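Local coordinates for putative HpcE protein (Mycolicibacterium smegmatis, PDB 6V77) that belongs to the fumarylacetoacetate hydrolase (FAH) family and binds a zinc ion through acidic side chains, at residues W120-V125 / T239-G244; P192-L197 / H208-Q213; Q71-G76 / P233-F238. All blocks are in the same frame, centred on the assembly; numbering follows the deposited sequence. Where two conformers were deposited one is given.

Interaction 1 of 3, residues W120-V125 / T239-G244; sequences WEVELV and TGTPSG. With ZN (zinc ion), chain L.
Glu-123 and Gly-240 meet beside a zinc ion: OE1 of Glu-123 is approached from above the carboxylate plane by Gly-240 N at 2.8 Å. Loop 239-244 also packs against Glu-121, whose side chain is crossed at about a right angle by that of Thr-241, with Thr-241 CG2 3.5 Å from Glu-121 CD. In both glutamates CG lies anti to the carbonyl carbon and the chain is extended beyond it, which carries the two heads to the same place: OE1 of Glu-121 and OE2 of Glu-123 each bind the zinc at 2.2 Å. Asp-152 and a water at 2.1 Å from the metal complete the ligands. Thr-241 OG1, anti to the backbone N (chi1 -163°), instead turns to the strand and donates to Val-122 O at 2.7 Å; it is also hydrogen-bonded to Gln-207 NE2. At one end of the contact Thr-239 grips Leu-124 O twice, with its N nearly in line with the C=O and with OG1 at 2.7 Å from that oxygen. A water joins Leu-124 N, Thr-239 OG1 and Gly-240 O. At the far end the indole edge of Trp-120 sends NE1 to Gly-244 O, a bent bond of 137°. Glu-121 OE2 is paired with Arg-156. Each glutamate thus gives one oxygen to zinc while its second is held by a protein donor, Gly-240 N or Arg-156, which would limit rotation of the two carboxylates.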
loop_
_atom_site.group_PDB
_atom_site.type_symbol
_atom_site.label_atom_id
_atom_site.label_comp_id
_atom_site.label_asym_id
_atom_site.label_seq_id
_atom_site.Cartn_x
_atom_site.Cartn_y
_atom_site.Cartn_z
ATOM N N TRP B 120 14.476 -11.225 11.431
ATOM C CA TRP B 120 13.327 -12.107 11.245
ATOM C C TRP B 120 12.183 -11.700 12.168
ATOM O O TRP B 120 12.411 -11.182 13.266
ATOM C CB TRP B 120 13.720 -13.560 11.549
ATOM C CG TRP B 120 14.318 -13.714 12.941
ATOM C CD1 TRP B 120 13.637 -13.956 14.104
ATOM C CD2 TRP B 120 15.702 -13.597 13.305
ATOM N NE1 TRP B 120 14.512 -14.013 15.158
ATOM C CE2 TRP B 120 15.784 -13.788 14.699
ATOM C CE3 TRP B 120 16.879 -13.354 12.587
ATOM C CZ2 TRP B 120 16.985 -13.749 15.387
ATOM C CZ3 TRP B 120 18.085 -13.317 13.279
ATOM C CH2 TRP B 120 18.128 -13.517 14.664
ATOM N N GLU B 121 10.941 -11.991 11.731
ATOM C CA GLU B 121 9.731 -11.689 12.515
ATOM C C GLU B 121 8.616 -12.636 12.045
ATOM O O GLU B 121 7.942 -12.328 11.059
ATOM C CB GLU B 121 9.298 -10.225 12.338
ATOM C CG GLU B 121 10.295 -9.136 12.799
ATOM C CD GLU B 121 9.657 -7.764 13.006
ATOM O OE1 GLU B 121 8.525 -7.561 12.523
ATOM O OE2 GLU B 121 10.259 -6.898 13.669
ATOM N N VAL B 122 8.400 -13.757 12.746
ATOM C CA VAL B 122 7.255 -14.609 12.395
ATOM C C VAL B 122 5.969 -13.876 12.741
ATOM O O VAL B 122 5.870 -13.226 13.790
ATOM C CB VAL B 122 7.299 -15.979 13.106
ATOM C CG1 VAL B 122 7.381 -15.844 14.631
ATOM C CG2 VAL B 122 6.056 -16.818 12.746
ATOM N N GLU B 123 4.969 -13.954 11.852
ATOM C CA GLU B 123 3.702 -13.292 12.141
ATOM C C GLU B 123 2.525 -14.114 11.642
ATOM O O GLU B 123 2.615 -14.813 10.628
ATOM C CB GLU B 123 3.620 -11.901 11.504
ATOM C CG GLU B 123 4.838 -11.039 11.805
ATOM C CD GLU B 123 4.571 -9.563 11.744
ATOM O OE1 GLU B 123 3.453 -9.143 11.381
ATOM O OE2 GLU B 123 5.501 -8.830 12.092
ATOM N N LEU B 124 1.412 -14.008 12.368
ATOM C CA LEU B 124 0.131 -14.454 11.839
ATOM C C LEU B 124 -0.335 -13.453 10.793
ATOM O O LEU B 124 -0.337 -12.241 11.043
ATOM C CB LEU B 124 -0.908 -14.563 12.954
ATOM C CG LEU B 124 -2.326 -14.912 12.483
ATOM C CD1 LEU B 124 -2.361 -16.333 11.983
ATOM C CD2 LEU B 124 -3.313 -14.734 13.634
ATOM N N VAL B 125 -0.691 -13.951 9.612
ATOM C CA VAL B 125 -1.210 -13.128 8.522
ATOM C C VAL B 125 -2.703 -13.387 8.410
ATOM O O VAL B 125 -3.140 -14.543 8.452
ATOM C CB VAL B 125 -0.490 -13.443 7.198
ATOM C CG1 VAL B 125 -1.107 -12.649 6.047
ATOM C CG2 VAL B 125 0.983 -13.091 7.310
ATOM N N THR B 239 0.066 -9.239 11.558
ATOM C CA THR B 239 -0.503 -8.866 12.856
ATOM C C THR B 239 0.538 -8.526 13.913
ATOM O O THR B 239 0.154 -8.118 15.022
ATOM C CB THR B 239 -1.422 -9.970 13.404
ATOM O OG1 THR B 239 -0.693 -11.205 13.550
ATOM C CG2 THR B 239 -2.633 -10.171 12.485
ATOM N N GLY B 240 1.827 -8.666 13.602
ATOM C CA GLY B 240 2.878 -8.374 14.564
ATOM C C GLY B 240 3.693 -9.602 14.922
ATOM O O GLY B 240 3.261 -10.725 14.653
ATOM N N THR B 241 4.880 -9.401 15.509
ATOM C CA THR B 241 5.753 -10.525 15.830
ATOM C C THR B 241 6.043 -10.609 17.329
ATOM O O THR B 241 6.175 -9.580 18.002
ATOM C CB THR B 241 7.095 -10.433 15.074
ATOM O OG1 THR B 241 7.738 -11.708 15.102
ATOM C CG2 THR B 241 8.025 -9.394 15.675
ATOM N N PRO B 242 6.167 -11.818 17.868
ATOM C CA PRO B 242 6.541 -11.989 19.277
ATOM C C PRO B 242 8.026 -11.688 19.490
ATOM O O PRO B 242 8.757 -11.316 18.569
ATOM C CB PRO B 242 6.215 -13.465 19.561
ATOM C CG PRO B 242 6.312 -14.142 18.227
ATOM C CD PRO B 242 5.862 -13.097 17.205
ATOM N N SER B 243 8.458 -11.847 20.728
ATOM C CA SER B 243 9.843 -11.539 21.076
ATOM C C SER B 243 10.804 -12.551 20.450
ATOM O O SER B 243 10.408 -13.581 19.888
ATOM C CB SER B 243 10.017 -11.510 22.586
ATOM O OG SER B 243 9.943 -12.824 23.113
ATOM N N GLY B 244 12.097 -12.253 20.564
ATOM C CA GLY B 244 13.129 -13.094 19.995
ATOM C C GLY B 244 13.747 -12.564 18.719
ATOM O O GLY B 244 14.626 -13.236 18.150
HETATM ZN ZN ZN L . 6.431 -6.869 12.122
HETATM O O HOH W 1 4.484 -6.288 11.419
HETATM O O HOH W 2 1.183 -12.482 14.932
#

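Interaction 2 of 3, residues P192-L197 / H208-Q213; sequences PDDLEL and HSRTSQ
Asp-194 and Arg-210 form a salt bridge at this end of the hairpin. In the conformer of Arg-210 described here, one of two, the approach is side-on: NE donates to Asp-194 OD1 at 2.8 Å, that oxygen lying in the guanidinium plane, while NH1 makes a longer bond of 3.2 Å to the backbone O of Asp-194. The carboxylate and guanidinium planes stand 74° apart. Ser-212 OG gives OD1 a second bond, also 2.8 Å, from the opposite face of the carboxylate. A bend at chi3 (70°) folds this guanidinium over the strand, one face resting on Glu-196 CB and N. Beside it, His-208 NE2 makes a nearly straight bond of 2.9 Å to Glu-196 OE2, in the imidazole plane; Glu-196 OE1 turns to Thr-266.

Backbone bonds pair Leu-197 with Ser-209 in both directions, next to the non-hydrogen-bonded antiparallel pair Glu-196 and Arg-210. In the 3-10 turn 211-213, Thr-211 continues the pairing: its N donates to Leu-195 O at 2.7 Å and its OG1 accepts from Leu-195 N at 2.9 Å. A water bridges that hydroxyl to Pro-192 O.

Among apolar contacts, Leu-197 CD2 meets Thr-211 CG2 at 4.1 Å. The chemistry implies a hairpin with charged Glu-196 and Arg-210 on one face, Leu-197 and Ser-209 on the other, and Leu-195 and Leu-197 packed on Ile-265; Asp-194, Ser-212 and, in this conformer, Arg-210 probably tie its open end.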
loop_
_atom_site.group_PDB
_atom_site.type_symbol
_atom_site.label_atom_id
_atom_site.label_comp_id
_atom_site.label_asym_id
_atom_site.label_seq_id
_atom_site.Cartn_x
_atom_site.Cartn_y
_atom_site.Cartn_z
ATOM N N PRO B 192 -9.199 -19.291 17.198
ATOM C CA PRO B 192 -8.518 -18.382 16.269
ATOM C C PRO B 192 -7.697 -17.324 16.958
ATOM O O PRO B 192 -6.774 -16.777 16.343
ATOM C CB PRO B 192 -9.686 -17.741 15.494
ATOM C CG PRO B 192 -10.792 -18.687 15.621
ATOM C CD PRO B 192 -10.645 -19.381 16.949
ATOM N N ASP B 193 -7.989 -17.024 18.221
ATOM C CA ASP B 193 -7.234 -16.018 18.953
ATOM C C ASP B 193 -6.087 -16.618 19.748
ATOM O O ASP B 193 -5.495 -15.925 20.583
ATOM C CB ASP B 193 -8.156 -15.240 19.891
ATOM C CG ASP B 193 -9.172 -14.401 19.141
ATOM O OD1 ASP B 193 -8.764 -13.641 18.225
ATOM O OD2 ASP B 193 -10.380 -14.522 19.446
ATOM N N ASP B 194 -5.736 -17.882 19.492
ATOM C CA ASP B 194 -4.726 -18.518 20.349
ATOM C C ASP B 194 -4.012 -19.579 19.513
ATOM O O ASP B 194 -4.269 -20.776 19.652
ATOM C CB ASP B 194 -5.368 -19.120 21.602
ATOM C CG ASP B 194 -4.348 -19.689 22.566
ATOM O OD1 ASP B 194 -3.158 -19.316 22.465
ATOM O OD2 ASP B 194 -4.746 -20.516 23.412
ATOM N N LEU B 195 -3.084 -19.123 18.653
ATOM C CA LEU B 195 -2.322 -19.994 17.766
ATOM C C LEU B 195 -0.840 -19.958 18.134
ATOM O O LEU B 195 -0.283 -18.883 18.359
ATOM C CB LEU B 195 -2.485 -19.560 16.306
ATOM C CG LEU B 195 -3.949 -19.410 15.861
ATOM C CD1 LEU B 195 -3.966 -18.753 14.494
ATOM C CD2 LEU B 195 -4.586 -20.782 15.834
ATOM N N GLU B 196 -0.201 -21.127 18.171
ATOM C CA GLU B 196 1.233 -21.208 18.455
ATOM C C GLU B 196 2.042 -20.853 17.210
ATOM O O GLU B 196 1.784 -21.383 16.125
ATOM C CB GLU B 196 1.587 -22.620 18.934
ATOM C CG GLU B 196 3.079 -22.829 19.284
ATOM C CD GLU B 196 3.365 -24.271 19.639
ATOM O OE1 GLU B 196 3.074 -25.158 18.812
ATOM O OE2 GLU B 196 3.862 -24.534 20.754
ATOM N N LEU B 197 3.025 -19.959 17.362
ATOM C CA LEU B 197 3.858 -19.538 16.229
ATOM C C LEU B 197 5.316 -19.434 16.669
ATOM O O LEU B 197 5.619 -19.244 17.851
ATOM C CB LEU B 197 3.380 -18.209 15.599
ATOM C CG LEU B 197 3.639 -16.860 16.272
ATOM C CD1 LEU B 197 3.138 -15.726 15.375
ATOM C CD2 LEU B 197 3.004 -16.787 17.672
ATOM N N HIS B 208 9.175 -18.155 19.731
ATOM C CA HIS B 208 8.147 -19.139 20.069
ATOM C C HIS B 208 7.157 -18.533 21.047
ATOM O O HIS B 208 7.529 -18.202 22.177
ATOM C CB HIS B 208 8.751 -20.408 20.675
ATOM C CG HIS B 208 7.718 -21.349 21.218
ATOM N ND1 HIS B 208 7.561 -21.589 22.567
ATOM C CD2 HIS B 208 6.771 -22.084 20.591
ATOM C CE1 HIS B 208 6.571 -22.448 22.745
ATOM N NE2 HIS B 208 6.069 -22.757 21.562
ATOM N N SER B 209 5.900 -18.407 20.632
ATOM C CA SER B 209 4.883 -17.784 21.461
ATOM C C SER B 209 3.513 -18.283 20.993
ATOM O O SER B 209 3.415 -19.244 20.224
ATOM C CB SER B 209 5.005 -16.255 21.383
ATOM O OG SER B 209 4.234 -15.626 22.386
ATOM N N ARG B 210 2.455 -17.636 21.469
ATOM C CA ARG B 210 1.096 -17.905 21.013
ATOM C C ARG B 210 0.404 -16.578 20.753
ATOM O O ARG B 210 0.656 -15.596 21.453
ATOM C CB ARG B 210 0.283 -18.728 22.040
ATOM C CG ARG B 210 0.882 -20.106 22.387
ATOM C CD ARG B 210 -0.104 -20.974 23.199
ATOM N NE ARG B 210 -1.239 -21.416 22.392
ATOM C CZ ARG B 210 -1.292 -22.578 21.746
ATOM N NH1 ARG B 210 -2.362 -22.887 21.017
ATOM N NH2 ARG B 210 -0.273 -23.427 21.818
ATOM N N THR B 211 -0.468 -16.547 19.733
ATOM C CA THR B 211 -1.124 -15.279 19.409
ATOM C C THR B 211 -2.096 -14.817 20.482
ATOM O O THR B 211 -2.624 -13.698 20.367
ATOM C CB THR B 211 -1.865 -15.357 18.077
ATOM O OG1 THR B 211 -2.928 -16.310 18.179
ATOM C CG2 THR B 211 -0.912 -15.752 16.958
ATOM N N SER B 212 -2.372 -15.643 21.493
ATOM C CA SER B 212 -3.080 -15.155 22.668
ATOM C C SER B 212 -2.288 -14.072 23.399
ATOM O O SER B 212 -2.858 -13.366 24.239
ATOM C CB SER B 212 -3.393 -16.325 23.612
ATOM O OG SER B 212 -2.211 -17.062 23.873
ATOM N N GLN B 213 -0.999 -13.911 23.091
ATOM C CA GLN B 213 -0.196 -12.829 23.646
ATOM C C GLN B 213 -0.255 -11.547 22.817
ATOM O O GLN B 213 0.491 -10.609 23.111
ATOM C CB GLN B 213 1.276 -13.270 23.799
ATOM C CG GLN B 213 1.474 -14.407 24.795
ATOM C CD GLN B 213 0.868 -14.085 26.139
ATOM O OE1 GLN B 213 -0.018 -14.787 26.613
ATOM N NE2 GLN B 213 1.336 -13.014 26.758
HETATM O O HOH W 3 -4.788 -14.974 16.801
HETATM O O HOH W 4 -5.294 -12.863 20.496
#

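Interaction 3 of 3, residues Q71-G76 / P233-F238; sequences QVFAVG and PGDVIF
Two central parallel strands of the mixed sheet, 72-76 and 236-238, pair here, with Phe-73 N donating to Val-236 O at 2.9 Å and Phe-73 O accepting from Phe-238 N at 2.8 Å. Val-236 N to Gln-71 O and Val-75 N to Phe-238 O extend the pairing at its two ends. The axes of these short strand segments approach to 4.7 Å, with their directions 13° apart. Just before the strands, Asp-235 accepts from both the backbone N and NE2 of Gln-71; NE2 also donates to Glu-230 O. OD1 of Asp-235 receives the backbone N of Gln-71 from above the carboxylate plane, and OD2 receives NE2 at 2.8 Å on its syn side, the oxygen lying in the amide plane. Extension of the Gln-71 chain beyond CG brings NE2 that far; the same OD2 sits at the edge of the Phe-73 ring, 3.9 Å from CE2. In the FAH-type fold this pair belongs to the sheet core, with strand 118-128 flanking 236-238 antiparallel and 95-97 flanking 72-76. On one face Val-72 CG1 touches the edge of the Phe-238 ring at CD2 (4.1 Å), and Ala-74 CB meets Phe-238 CB at 4.2 Å. The other face carries Phe-73, Val-75 and Ile-237, the last with CG2 4.3 Å from Val-75 CG2. Helix 218-226 packs on these three, and from the second subunit Phe-100 meets the Phe-73 ring and Ser-102 bonds Gln-71 OE1.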
loop_
_atom_site.group_PDB
_atom_site.type_symbol
_atom_site.label_atom_id
_atom_site.label_comp_id
_atom_site.label_asym_id
_atom_site.label_seq_id
_atom_site.Cartn_x
_atom_site.Cartn_y
_atom_site.Cartn_z
ATOM N N GLN B 71 -4.636 -3.209 -0.076
ATOM C CA GLN B 71 -4.029 -2.545 1.066
ATOM C C GLN B 71 -3.342 -3.610 1.901
ATOM O O GLN B 71 -3.894 -4.700 2.070
ATOM C CB GLN B 71 -5.075 -1.820 1.926
ATOM C CG GLN B 71 -5.803 -0.725 1.144
ATOM C CD GLN B 71 -6.962 -0.099 1.914
ATOM O OE1 GLN B 71 -7.080 1.135 1.963
ATOM N NE2 GLN B 71 -7.818 -0.931 2.516
ATOM N N VAL B 72 -2.149 -3.288 2.403
ATOM C CA VAL B 72 -1.394 -4.159 3.311
ATOM C C VAL B 72 -1.185 -3.388 4.598
ATOM O O VAL B 72 -0.569 -2.309 4.589
ATOM C CB VAL B 72 -0.032 -4.554 2.724
ATOM C CG1 VAL B 72 0.772 -5.373 3.751
ATOM C CG2 VAL B 72 -0.198 -5.297 1.405
ATOM N N PHE B 73 -1.634 -3.949 5.702
ATOM C CA PHE B 73 -1.442 -3.330 7.006
ATOM C C PHE B 73 -0.436 -4.146 7.787
ATOM O O PHE B 73 -0.649 -5.338 8.017
ATOM C CB PHE B 73 -2.764 -3.250 7.755
ATOM C CG PHE B 73 -3.787 -2.508 6.987
ATOM C CD1 PHE B 73 -3.793 -1.125 6.986
ATOM C CD2 PHE B 73 -4.690 -3.192 6.184
ATOM C CE1 PHE B 73 -4.729 -0.400 6.241
ATOM C CE2 PHE B 73 -5.660 -2.472 5.436
ATOM C CZ PHE B 73 -5.656 -1.078 5.448
ATOM N N ALA B 74 0.641 -3.511 8.209
ATOM C CA ALA B 74 1.640 -4.208 9.017
ATOM C C ALA B 74 1.677 -3.554 10.386
ATOM O O ALA B 74 1.706 -2.323 10.489
ATOM C CB ALA B 74 3.008 -4.176 8.346
ATOM N N VAL B 75 1.670 -4.375 11.429
ATOM C CA VAL B 75 1.500 -3.918 12.797
ATOM C C VAL B 75 2.839 -4.053 13.507
ATOM O O VAL B 75 3.474 -5.113 13.443
ATOM C CB VAL B 75 0.405 -4.731 13.504
ATOM C CG1 VAL B 75 0.250 -4.291 14.951
ATOM C CG2 VAL B 75 -0.934 -4.605 12.724
ATOM N N GLY B 76 3.287 -2.969 14.148
ATOM C CA GLY B 76 4.469 -3.014 14.985
ATOM C C GLY B 76 4.101 -3.211 16.449
ATOM O O GLY B 76 2.961 -3.014 16.845
ATOM N N PRO B 233 -12.062 -6.703 0.738
ATOM C CA PRO B 233 -11.816 -8.142 0.585
ATOM C C PRO B 233 -10.458 -8.356 -0.067
ATOM O O PRO B 233 -10.075 -7.632 -0.992
ATOM C CB PRO B 233 -12.956 -8.604 -0.324
ATOM C CG PRO B 233 -14.037 -7.541 -0.145
ATOM C CD PRO B 233 -13.292 -6.259 0.056
ATOM N N GLY B 234 -9.715 -9.339 0.440
ATOM C CA GLY B 234 -8.393 -9.624 -0.075
ATOM C C GLY B 234 -7.263 -8.807 0.531
ATOM O O GLY B 234 -6.089 -9.121 0.267
ATOM N N ASP B 235 -7.565 -7.808 1.364
ATOM C CA ASP B 235 -6.513 -7.072 2.067
ATOM C C ASP B 235 -5.772 -7.990 3.038
ATOM O O ASP B 235 -6.318 -8.971 3.547
ATOM C CB ASP B 235 -7.085 -5.891 2.869
ATOM C CG ASP B 235 -7.420 -4.674 2.007
ATOM O OD1 ASP B 235 -7.166 -4.691 0.779
ATOM O OD2 ASP B 235 -7.957 -3.701 2.586
ATOM N N VAL B 236 -4.525 -7.620 3.331
ATOM C CA VAL B 236 -3.613 -8.430 4.135
ATOM C C VAL B 236 -3.244 -7.661 5.396
ATOM O O VAL B 236 -2.920 -6.466 5.325
ATOM C CB VAL B 236 -2.350 -8.796 3.328
ATOM C CG1 VAL B 236 -1.209 -9.276 4.263
ATOM C CG2 VAL B 236 -2.688 -9.870 2.315
ATOM N N ILE B 237 -3.284 -8.343 6.544
ATOM C CA ILE B 237 -2.805 -7.783 7.808
ATOM C C ILE B 237 -1.688 -8.670 8.341
ATOM O O ILE B 237 -1.913 -9.858 8.614
ATOM C CB ILE B 237 -3.918 -7.667 8.861
ATOM C CG1 ILE B 237 -5.102 -6.873 8.325
ATOM C CG2 ILE B 237 -3.378 -6.965 10.109
ATOM C CD1 ILE B 237 -6.273 -6.903 9.319
ATOM N N PHE B 238 -0.488 -8.093 8.476
ATOM C CA PHE B 238 0.613 -8.696 9.224
ATOM C C PHE B 238 0.428 -8.287 10.684
ATOM O O PHE B 238 0.582 -7.108 11.011
ATOM C CB PHE B 238 1.940 -8.177 8.675
ATOM C CG PHE B 238 2.415 -8.889 7.445
ATOM C CD1 PHE B 238 3.318 -9.966 7.572
ATOM C CD2 PHE B 238 2.013 -8.493 6.178
ATOM C CE1 PHE B 238 3.781 -10.630 6.444
ATOM C CE2 PHE B 238 2.473 -9.154 5.053
ATOM C CZ PHE B 238 3.351 -10.224 5.187
#

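Interactions 1 and 3 reach the same mixed sheet, where strand 236-238 runs between 72-76 and 118-128; the loop of interaction 1 continues directly from the strand of interaction 3. Their centres are about 13 Å apart, and Val-125 packs on Val-236 and Phe-238. Interaction 2, on the five-stranded sheet, lies about 10 Å from interaction 1, centre to centre, and about 18 Å from interaction 3; Ser-209 packs on Pro-242. Along the chain, the order is 71-76, 120-125, 192-197, 208-213, 233-238, 239-244, with the hairpin nested inside both longer closures. Strand 118-128, which carries two of the zinc ligands, is paired with 236-238 in the sheet and touched by the hairpin through Leu-124 and Val-122.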